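Local coordinates for proteasome assembly chaperone family protein (Pyrococcus furiosus, PDB 5Y9N), which is a PAC2-family protein that probably acts as a chaperone linked to proteasome assembly, with a long C-terminal helix predicted to form a coiled coil, at residues A[21-26]-A[112-117]; A[175-180]-A[192-197]; A[8-13]-A[52-57]. All coordinates share one frame; numbering follows the deposited sequence.

How the contacts relate
The three contacts lie at different places on one mixed sheet. Contact 1 is the innermost, with its centre about 8 Å from the centre of the chain. It pairs strands 21-25 and 112-120. Contact 2 starts from the next strand, 174-181, and adds helix 188-202; the centres of contacts 1 and 2 are about 10 Å apart. A probable hydrogen bond from Tyr-175 N to Val-113 O, 2.8 Å long, joins them. Contact 3 lies at the far edge of the sheet. Its centre is about 20 Å from that of contact 1 and about 29 Å from that of contact 2. It also faces a second subunit.

Contact 1: A[21-26]-A[112-117]; sequences IFIEGY and KVISLA
Ile-21 and Lys-112 begin a parallel pairing of strands 21-25 and 112-117, whose axes come within 4.6 Å. Ile-114 folds its CD1 back along its own strand to a loose contact with Ile-21 CG2. Phe-22 gives its N-H to Lys-112 O at 2.9 Å and takes Ile-114 N on its own O at 2.7 Å. Its ring leans obliquely past Val-113 CG1, on the face that also carries Glu-24 and Ser-115. On the other face Ile-23 packs against Leu-116. Ile-23 CG2, anti to the backbone N, is the branch that touches and lies 3.7 Å from Leu-116 CD1. Leu-198 of helix 188-202 covers Ile-114 and Leu-116 on this face. Glu-24 carries the polar part of the contact. Its N bonds to Ile-114 O and its O receives Leu-116 N. The chain bends at chi2 (-89°), which turns the carboxylate toward the neighbouring strand. There Glu-24 OE1 accepts the hydroxyl of Ser-115 OG at 2.7 Å, nearly in line with its C-O bond. Ser-160 OG of helix 158-169 also bonds to OE1, while Glu-24 OE2 accepts Tyr-26 N at 3.1 Å. The buried acid thus ties two strands, a helix and the backbone of Tyr-26. A leucine in its place has no carboxylate, and the hydroxyls of Ser-115 and Ser-160, with Tyr-26 N, would probably be left without this partner. Helix 158-169 packs on the Glu-24 face and helix 188-202 on the Leu-116 face, so this parallel pair lies in the middle layer of an alpha/beta/alpha sandwich.

Contact 2: A[175-180]-A[192-197]; sequences YVLLGE and ANVVEV
Val-194 sits over Gly-179, and the two have the nearest CA atoms between helix 192-197 and strand 175-180, 5.8 Å apart. Both methyls of Val-194 are used. Val-194 CG2 rests on the glycine backbone, 3.7 Å from Gly-179 N and equally far from Gly-179 CA. Val-194 CG1 turns to the preceding inward residue of the strand and lies 4.3 Å from Leu-177 CB. The absence of a side chain at Gly-179 lets the valine come down onto the strand itself, since a CB there would point at CG2. Val-194 also touches Leu-116 on the adjacent strand, so it bridges two strands of the sheet. Val-195 faces away and packs on Val-208. One turn after Val-194, Val-197 faces the sheet again. Val-197 CG1, anti to the backbone N (chi1 172°), points to the fork of Leu-177, 3.8 Å from CD2 and 3.9 Å from CD1. Leu-177 carries its CG beside its own backbone N, and the fork reaches out to this methyl. Val-130 and Val-148 also lie against Val-197, and Leu-143 of helix 137-144 against Leu-177. The helix runs roughly against the strand, at 146° and 8.0 Å between axes, as the next element after it in the chain. The backbone groups find their partners on their own side: Val-197 N bonds to Asn-193 O in the helix, and Leu-177 pairs with Ser-115 and Ala-117 in the sheet. Apolar packing alone therefore joins the two segments, and the fit rests on shape and burial rather than on directed bonds.

Contact 3: A[8-13]-A[52-57]; sequences KPVNLV and VDSLFI
Val-10 CG1 meets Val-52 CG1 at 3.6 Å on the well-packed side of this contact. On the same side Leu-12 CD1 reaches Val-52 CG2 at 3.8 Å. Val-52 thus offers one methyl to each of two residues of 8-13. Leu-93 and Ile-97 of helix 91-107 cover Val-10, and Phe-74 of the next strand lies against Leu-12 and Val-52. Strand 11-13 is an outermost strand of the sheet within this chain. It pairs antiparallel with strand 47-53. Asn-11 and Asp-53 form the hydrogen-bonded pair: Asn-11 N bonds to Asp-53 O, and Asp-53 N to Asn-11 O, both at 2.9 Å. Their side chains lie on the looser, more open face. They run side by side with planes 31° apart, but Asn-11 ND2 stays 4.2 Å from Asp-53 OD2 and makes no bond to it. Ser-54 OG, anti to the backbone N (chi1 175°), donates to Pro-9 O at 2.7 Å. Ser-54 OG in turn accepts Phe-56 N at 3.1 Å, which makes an ST turn within the type I turn 54-57. Past it the contact thins to Pro-9 CB near CE2 of the exposed Phe-56 ring, which it approaches obliquely. Asn-95 of the second subunit bonds to the backbone oxygens of Leu-55 and Ile-57, and Thr-92 of that subunit packs on Phe-56.

Contact 1: A[21-26]-A[112-117]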
loop_
_atom_site.group_PDB
_atom_site.type_symbol
_atom_site.label_atom_id
_atom_site.label_comp_id
_atom_site.label_asym_id
_atom_site.label_seq_id
_atom_site.Cartn_x
_atom_site.Cartn_y
_atom_site.Cartn_z
ATOM N N ILE A 21 10.414 -36.644 12.440
ATOM C CA ILE A 21 8.985 -36.418 12.556
ATOM C C ILE A 21 8.845 -34.917 12.805
ATOM O O ILE A 21 9.265 -34.420 13.861
ATOM C CB ILE A 21 8.400 -37.238 13.708
ATOM C CG1 ILE A 21 8.461 -38.729 13.320
ATOM C CG2 ILE A 21 6.961 -36.805 13.999
ATOM C CD1 ILE A 21 8.115 -39.679 14.453
ATOM N N PHE A 22 8.298 -34.205 11.815
ATOM C CA PHE A 22 8.164 -32.738 11.873
ATOM C C PHE A 22 6.727 -32.372 12.233
ATOM O O PHE A 22 5.794 -32.755 11.524
ATOM C CB PHE A 22 8.552 -32.145 10.520
ATOM C CG PHE A 22 8.583 -30.652 10.490
ATOM C CD1 PHE A 22 9.736 -29.957 10.830
ATOM C CD2 PHE A 22 7.463 -29.933 10.075
ATOM C CE1 PHE A 22 9.760 -28.560 10.796
ATOM C CE2 PHE A 22 7.476 -28.545 10.046
ATOM C CZ PHE A 22 8.632 -27.864 10.400
ATOM N N ILE A 23 6.564 -31.661 13.348
ATOM C CA ILE A 23 5.261 -31.168 13.799
ATOM C C ILE A 23 5.251 -29.632 13.795
ATOM O O ILE A 23 6.126 -29.001 14.417
ATOM C CB ILE A 23 4.956 -31.658 15.209
ATOM C CG1 ILE A 23 4.939 -33.199 15.226
ATOM C CG2 ILE A 23 3.619 -31.088 15.693
ATOM C CD1 ILE A 23 5.045 -33.829 16.591
ATOM N N GLU A 24 4.257 -29.037 13.117
ATOM C CA GLU A 24 4.165 -27.570 12.985
ATOM C C GLU A 24 2.868 -27.062 13.644
ATOM O O GLU A 24 1.776 -27.554 13.336
ATOM C CB GLU A 24 4.268 -27.194 11.507
ATOM C CG GLU A 24 3.814 -25.788 11.081
ATOM C CD GLU A 24 2.322 -25.756 10.724
ATOM O OE1 GLU A 24 1.857 -26.550 9.881
ATOM O OE2 GLU A 24 1.604 -24.921 11.314
ATOM N N GLY A 25 3.003 -26.104 14.559
ATOM C CA GLY A 25 1.841 -25.461 15.196
ATOM C C GLY A 25 1.958 -23.941 15.184
ATOM O O GLY A 25 2.326 -23.297 16.190
ATOM N N TYR A 26 1.711 -23.365 14.014
ATOM C CA TYR A 26 1.757 -21.916 13.826
ATOM C C TYR A 26 0.460 -21.324 14.359
ATOM O O TYR A 26 -0.529 -22.034 14.470
ATOM C CB TYR A 26 2.072 -21.529 12.364
ATOM C CG TYR A 26 3.581 -21.533 12.006
ATOM C CD1 TYR A 26 4.531 -22.204 12.794
ATOM C CD2 TYR A 26 4.052 -20.849 10.870
ATOM C CE1 TYR A 26 5.895 -22.193 12.455
ATOM C CE2 TYR A 26 5.423 -20.856 10.535
ATOM C CZ TYR A 26 6.335 -21.523 11.338
ATOM O OH TYR A 26 7.694 -21.555 11.097
ATOM N N LYS A 112 7.458 -38.326 8.875
ATOM C CA LYS A 112 6.123 -37.708 8.936
ATOM C C LYS A 112 6.216 -36.178 8.998
ATOM O O LYS A 112 7.134 -35.607 9.619
ATOM C CB LYS A 112 5.343 -38.249 10.140
ATOM C CG LYS A 112 5.086 -39.740 10.032
ATOM C CD LYS A 112 4.073 -40.261 11.042
ATOM C CE LYS A 112 4.034 -41.780 11.020
ATOM N NZ LYS A 112 2.632 -42.261 11.189
ATOM N N VAL A 113 5.247 -35.541 8.337
ATOM C CA VAL A 113 5.052 -34.091 8.361
ATOM C C VAL A 113 3.639 -33.820 8.859
ATOM O O VAL A 113 2.655 -34.030 8.127
ATOM C CB VAL A 113 5.252 -33.473 6.963
ATOM C CG1 VAL A 113 5.050 -31.963 6.997
ATOM C CG2 VAL A 113 6.642 -33.820 6.445
ATOM N N ILE A 114 3.543 -33.362 10.100
ATOM C CA ILE A 114 2.250 -33.199 10.752
ATOM C C ILE A 114 2.006 -31.726 11.091
ATOM O O ILE A 114 2.803 -31.111 11.796
ATOM C CB ILE A 114 2.205 -34.016 12.048
ATOM C CG1 ILE A 114 2.485 -35.490 11.736
ATOM C CG2 ILE A 114 0.831 -33.886 12.704
ATOM C CD1 ILE A 114 2.831 -36.368 12.908
ATOM N N SER A 115 0.896 -31.180 10.611
ATOM C CA SER A 115 0.523 -29.801 10.922
ATOM C C SER A 115 -0.608 -29.843 11.932
ATOM O O SER A 115 -1.558 -30.602 11.756
ATOM C CB SER A 115 0.069 -29.056 9.670
ATOM O OG SER A 115 1.129 -28.914 8.732
ATOM N N LEU A 116 -0.493 -29.017 12.978
ATOM C CA LEU A 116 -1.532 -28.878 13.984
ATOM C C LEU A 116 -2.322 -27.588 13.786
ATOM O O LEU A 116 -1.751 -26.515 13.667
ATOM C CB LEU A 116 -0.914 -28.887 15.375
ATOM C CG LEU A 116 0.034 -30.051 15.671
ATOM C CD1 LEU A 116 0.442 -29.975 17.125
ATOM C CD2 LEU A 116 -0.605 -31.406 15.356
ATOM N N ALA A 117 -3.638 -27.699 13.808
ATOM C CA ALA A 117 -4.497 -26.597 13.425
ATOM C C ALA A 117 -5.821 -26.647 14.173
ATOM O O ALA A 117 -6.095 -27.582 14.932
ATOM C CB ALA A 117 -4.741 -26.627 11.930
#

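Contact 2: A[175-180]-A[192-197]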
loop_
_atom_site.group_PDB
_atom_site.type_symbol
_atom_site.label_atom_id
_atom_site.label_comp_id
_atom_site.label_asym_id
_atom_site.label_seq_id
_atom_site.Cartn_x
_atom_site.Cartn_y
_atom_site.Cartn_z
ATOM N N TYR A 175 0.261 -34.856 7.040
ATOM C CA TYR A 175 -1.036 -34.876 7.706
ATOM C C TYR A 175 -1.331 -33.493 8.259
ATOM O O TYR A 175 -0.401 -32.711 8.561
ATOM C CB TYR A 175 -1.041 -35.850 8.903
ATOM C CG TYR A 175 -0.343 -37.181 8.702
ATOM C CD1 TYR A 175 1.046 -37.252 8.646
ATOM C CD2 TYR A 175 -1.068 -38.372 8.606
ATOM C CE1 TYR A 175 1.694 -38.449 8.463
ATOM C CE2 TYR A 175 -0.429 -39.575 8.423
ATOM C CZ TYR A 175 0.957 -39.608 8.352
ATOM O OH TYR A 175 1.618 -40.799 8.175
ATOM N N VAL A 176 -2.619 -33.226 8.435
ATOM C CA VAL A 176 -3.064 -32.112 9.263
ATOM C C VAL A 176 -4.114 -32.612 10.245
ATOM O O VAL A 176 -5.069 -33.286 9.847
ATOM C CB VAL A 176 -3.715 -30.981 8.444
ATOM C CG1 VAL A 176 -4.063 -29.809 9.332
ATOM C CG2 VAL A 176 -2.799 -30.541 7.322
ATOM N N LEU A 177 -3.952 -32.231 11.510
ATOM C CA LEU A 177 -4.971 -32.437 12.520
ATOM C C LEU A 177 -5.611 -31.092 12.851
ATOM O O LEU A 177 -4.904 -30.095 13.066
ATOM C CB LEU A 177 -4.336 -33.003 13.779
ATOM C CG LEU A 177 -3.622 -34.341 13.589
ATOM C CD1 LEU A 177 -2.869 -34.675 14.877
ATOM C CD2 LEU A 177 -4.596 -35.444 13.154
ATOM N N LEU A 178 -6.941 -31.082 12.903
ATOM C CA LEU A 178 -7.694 -29.866 13.153
ATOM C C LEU A 178 -8.595 -30.075 14.348
ATOM O O LEU A 178 -9.559 -30.832 14.266
ATOM C CB LEU A 178 -8.556 -29.518 11.934
ATOM C CG LEU A 178 -7.788 -29.344 10.638
ATOM C CD1 LEU A 178 -7.869 -30.613 9.818
ATOM C CD2 LEU A 178 -8.318 -28.174 9.833
ATOM N N GLY A 179 -8.296 -29.390 15.444
ATOM C CA GLY A 179 -9.154 -29.448 16.614
ATOM C C GLY A 179 -10.302 -28.461 16.433
ATOM O O GLY A 179 -10.061 -27.261 16.272
ATOM N N GLU A 180 -11.543 -28.957 16.471
ATOM C CA GLU A 180 -12.705 -28.075 16.564
ATOM C C GLU A 180 -12.587 -27.190 17.805
ATOM O O GLU A 180 -12.145 -27.652 18.881
ATOM C CB GLU A 180 -14.005 -28.872 16.655
ATOM C CG GLU A 180 -14.415 -29.477 15.325
ATOM C CD GLU A 180 -15.746 -30.207 15.362
ATOM O OE1 GLU A 180 -16.254 -30.521 16.467
ATOM O OE2 GLU A 180 -16.260 -30.497 14.257
ATOM N N ALA A 192 -5.674 -30.056 23.723
ATOM C CA ALA A 192 -5.577 -31.359 24.385
ATOM C C ALA A 192 -6.120 -32.482 23.498
ATOM O O ALA A 192 -5.455 -33.494 23.291
ATOM C CB ALA A 192 -6.300 -31.335 25.713
ATOM N N ASN A 193 -7.306 -32.277 22.934
ATOM C CA ASN A 193 -7.860 -33.236 21.982
ATOM C C ASN A 193 -6.863 -33.601 20.890
ATOM O O ASN A 193 -6.725 -34.773 20.537
ATOM C CB ASN A 193 -9.137 -32.727 21.329
ATOM C CG ASN A 193 -10.240 -32.435 22.329
ATOM O OD1 ASN A 193 -10.150 -32.814 23.504
ATOM N ND2 ASN A 193 -11.280 -31.734 21.872
ATOM N N VAL A 194 -6.184 -32.591 20.360
ATOM C CA VAL A 194 -5.202 -32.772 19.297
ATOM C C VAL A 194 -3.978 -33.517 19.817
ATOM O O VAL A 194 -3.495 -34.428 19.153
ATOM C CB VAL A 194 -4.805 -31.412 18.654
ATOM C CG1 VAL A 194 -3.581 -31.538 17.740
ATOM C CG2 VAL A 194 -5.993 -30.835 17.890
ATOM N N VAL A 195 -3.482 -33.137 20.996
ATOM C CA VAL A 195 -2.339 -33.839 21.599
ATOM C C VAL A 195 -2.659 -35.329 21.855
ATOM O O VAL A 195 -1.794 -36.182 21.657
ATOM C CB VAL A 195 -1.856 -33.174 22.899
ATOM C CG1 VAL A 195 -0.701 -33.959 23.499
ATOM C CG2 VAL A 195 -1.398 -31.739 22.660
ATOM N N GLU A 196 -3.894 -35.629 22.280
ATOM C CA GLU A 196 -4.373 -37.017 22.444
ATOM C C GLU A 196 -4.237 -37.806 21.146
ATOM O O GLU A 196 -3.736 -38.927 21.158
ATOM C CB GLU A 196 -5.829 -37.079 22.932
ATOM C CG GLU A 196 -5.993 -36.978 24.442
ATOM C CD GLU A 196 -7.444 -36.706 24.900
ATOM O OE1 GLU A 196 -8.344 -36.427 24.068
ATOM O OE2 GLU A 196 -7.698 -36.768 26.122
ATOM N N VAL A 197 -4.676 -37.217 20.043
ATOM C CA VAL A 197 -4.568 -37.862 18.727
ATOM C C VAL A 197 -3.105 -38.055 18.328
ATOM O O VAL A 197 -2.744 -39.034 17.690
ATOM C CB VAL A 197 -5.317 -37.085 17.639
ATOM C CG1 VAL A 197 -5.038 -37.653 16.254
ATOM C CG2 VAL A 197 -6.810 -37.155 17.922
#

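Contact 3: A[8-13]-A[52-57]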
loop_
_atom_site.group_PDB
_atom_site.type_symbol
_atom_site.label_atom_id
_atom_site.label_comp_id
_atom_site.label_asym_id
_atom_site.label_seq_id
_atom_site.Cartn_x
_atom_site.Cartn_y
_atom_site.Cartn_z
ATOM N N LYS A 8 18.675 -14.484 -0.888
ATOM C CA LYS A 8 17.661 -15.459 -0.419
ATOM C C LYS A 8 16.870 -14.922 0.757
ATOM O O LYS A 8 17.475 -14.539 1.742
ATOM C CB LYS A 8 18.319 -16.811 -0.028
ATOM C CG LYS A 8 17.991 -17.791 -1.100
ATOM C CD LYS A 8 18.577 -19.201 -1.033
ATOM C CE LYS A 8 18.312 -19.705 -2.434
ATOM N NZ LYS A 8 18.806 -21.058 -2.700
ATOM N N PRO A 9 15.535 -14.846 0.645
ATOM C CA PRO A 9 14.752 -14.136 1.670
ATOM C C PRO A 9 14.620 -14.826 3.012
ATOM O O PRO A 9 14.425 -14.154 4.016
ATOM C CB PRO A 9 13.370 -14.007 1.008
ATOM C CG PRO A 9 13.304 -15.153 0.042
ATOM C CD PRO A 9 14.694 -15.321 -0.458
ATOM N N VAL A 10 14.675 -16.154 3.033
ATOM C CA VAL A 10 14.474 -16.935 4.252
ATOM C C VAL A 10 15.559 -18.000 4.375
ATOM O O VAL A 10 15.757 -18.814 3.467
ATOM C CB VAL A 10 13.106 -17.621 4.232
ATOM C CG1 VAL A 10 12.935 -18.519 5.459
ATOM C CG2 VAL A 10 12.003 -16.580 4.159
ATOM N N ASN A 11 16.227 -17.995 5.534
ATOM C CA ASN A 11 17.234 -18.987 5.880
ATOM C C ASN A 11 16.750 -19.777 7.056
ATOM O O ASN A 11 16.425 -19.231 8.102
ATOM C CB ASN A 11 18.553 -18.341 6.244
ATOM C CG ASN A 11 19.134 -17.552 5.102
ATOM O OD1 ASN A 11 19.449 -18.104 4.047
ATOM N ND2 ASN A 11 19.270 -16.247 5.300
ATOM N N LEU A 12 16.720 -21.087 6.861
ATOM C CA LEU A 12 16.391 -22.017 7.906
ATOM C C LEU A 12 17.719 -22.361 8.563
ATOM O O LEU A 12 18.627 -22.849 7.906
ATOM C CB LEU A 12 15.758 -23.234 7.250
ATOM C CG LEU A 12 14.735 -24.025 8.011
ATOM C CD1 LEU A 12 13.608 -23.090 8.438
ATOM C CD2 LEU A 12 14.203 -25.116 7.092
ATOM N N VAL A 13 17.856 -22.048 9.836
ATOM C CA VAL A 13 19.014 -22.423 10.632
ATOM C C VAL A 13 18.563 -23.583 11.495
ATOM O O VAL A 13 17.984 -23.402 12.555
ATOM C CB VAL A 13 19.503 -21.259 11.512
ATOM C CG1 VAL A 13 20.590 -21.716 12.468
ATOM C CG2 VAL A 13 19.975 -20.104 10.626
ATOM N N VAL A 52 14.020 -19.708 12.145
ATOM C CA VAL A 52 13.873 -19.086 10.834
ATOM C C VAL A 52 14.430 -17.680 10.952
ATOM O O VAL A 52 14.156 -16.987 11.910
ATOM C CB VAL A 52 12.410 -19.004 10.378
ATOM C CG1 VAL A 52 12.298 -18.392 9.002
ATOM C CG2 VAL A 52 11.784 -20.393 10.371
ATOM N N ASP A 53 15.199 -17.290 9.947
ATOM C CA ASP A 53 15.896 -16.044 9.917
ATOM C C ASP A 53 15.544 -15.358 8.622
ATOM O O ASP A 53 15.688 -15.960 7.561
ATOM C CB ASP A 53 17.394 -16.289 9.967
ATOM C CG ASP A 53 18.183 -14.999 10.018
ATOM O OD1 ASP A 53 17.827 -14.085 10.814
ATOM O OD2 ASP A 53 19.163 -14.907 9.258
ATOM N N SER A 54 15.054 -14.121 8.717
ATOM C CA SER A 54 14.644 -13.373 7.542
ATOM C C SER A 54 14.510 -11.916 7.870
ATOM O O SER A 54 13.969 -11.570 8.905
ATOM C CB SER A 54 13.307 -13.873 7.000
ATOM O OG SER A 54 12.862 -13.064 5.911
ATOM N N LEU A 55 14.954 -11.069 6.956
ATOM C CA LEU A 55 14.781 -9.625 7.068
ATOM C C LEU A 55 13.318 -9.229 7.155
ATOM O O LEU A 55 13.014 -8.161 7.681
ATOM C CB LEU A 55 15.397 -8.887 5.879
ATOM C CG LEU A 55 16.908 -8.981 5.706
ATOM C CD1 LEU A 55 17.299 -8.423 4.353
ATOM C CD2 LEU A 55 17.606 -8.329 6.873
ATOM N N PHE A 56 12.422 -10.078 6.653
ATOM C CA PHE A 56 10.984 -9.795 6.607
ATOM C C PHE A 56 10.228 -10.269 7.822
ATOM O O PHE A 56 9.029 -10.031 7.932
ATOM C CB PHE A 56 10.398 -10.371 5.309
ATOM C CG PHE A 56 11.139 -9.892 4.098
ATOM C CD1 PHE A 56 11.023 -8.570 3.695
ATOM C CD2 PHE A 56 12.049 -10.715 3.433
ATOM C CE1 PHE A 56 11.763 -8.095 2.629
ATOM C CE2 PHE A 56 12.805 -10.238 2.385
ATOM C CZ PHE A 56 12.663 -8.926 1.980
ATOM N N ILE A 57 10.917 -10.924 8.745
ATOM C CA ILE A 57 10.373 -11.194 10.077
ATOM C C ILE A 57 10.625 -9.949 10.901
ATOM O O ILE A 57 11.766 -9.500 11.010
ATOM C CB ILE A 57 11.022 -12.428 10.748
ATOM C CG1 ILE A 57 10.567 -13.695 10.027
ATOM C CG2 ILE A 57 10.615 -12.528 12.209
ATOM C CD1 ILE A 57 11.346 -14.927 10.366
#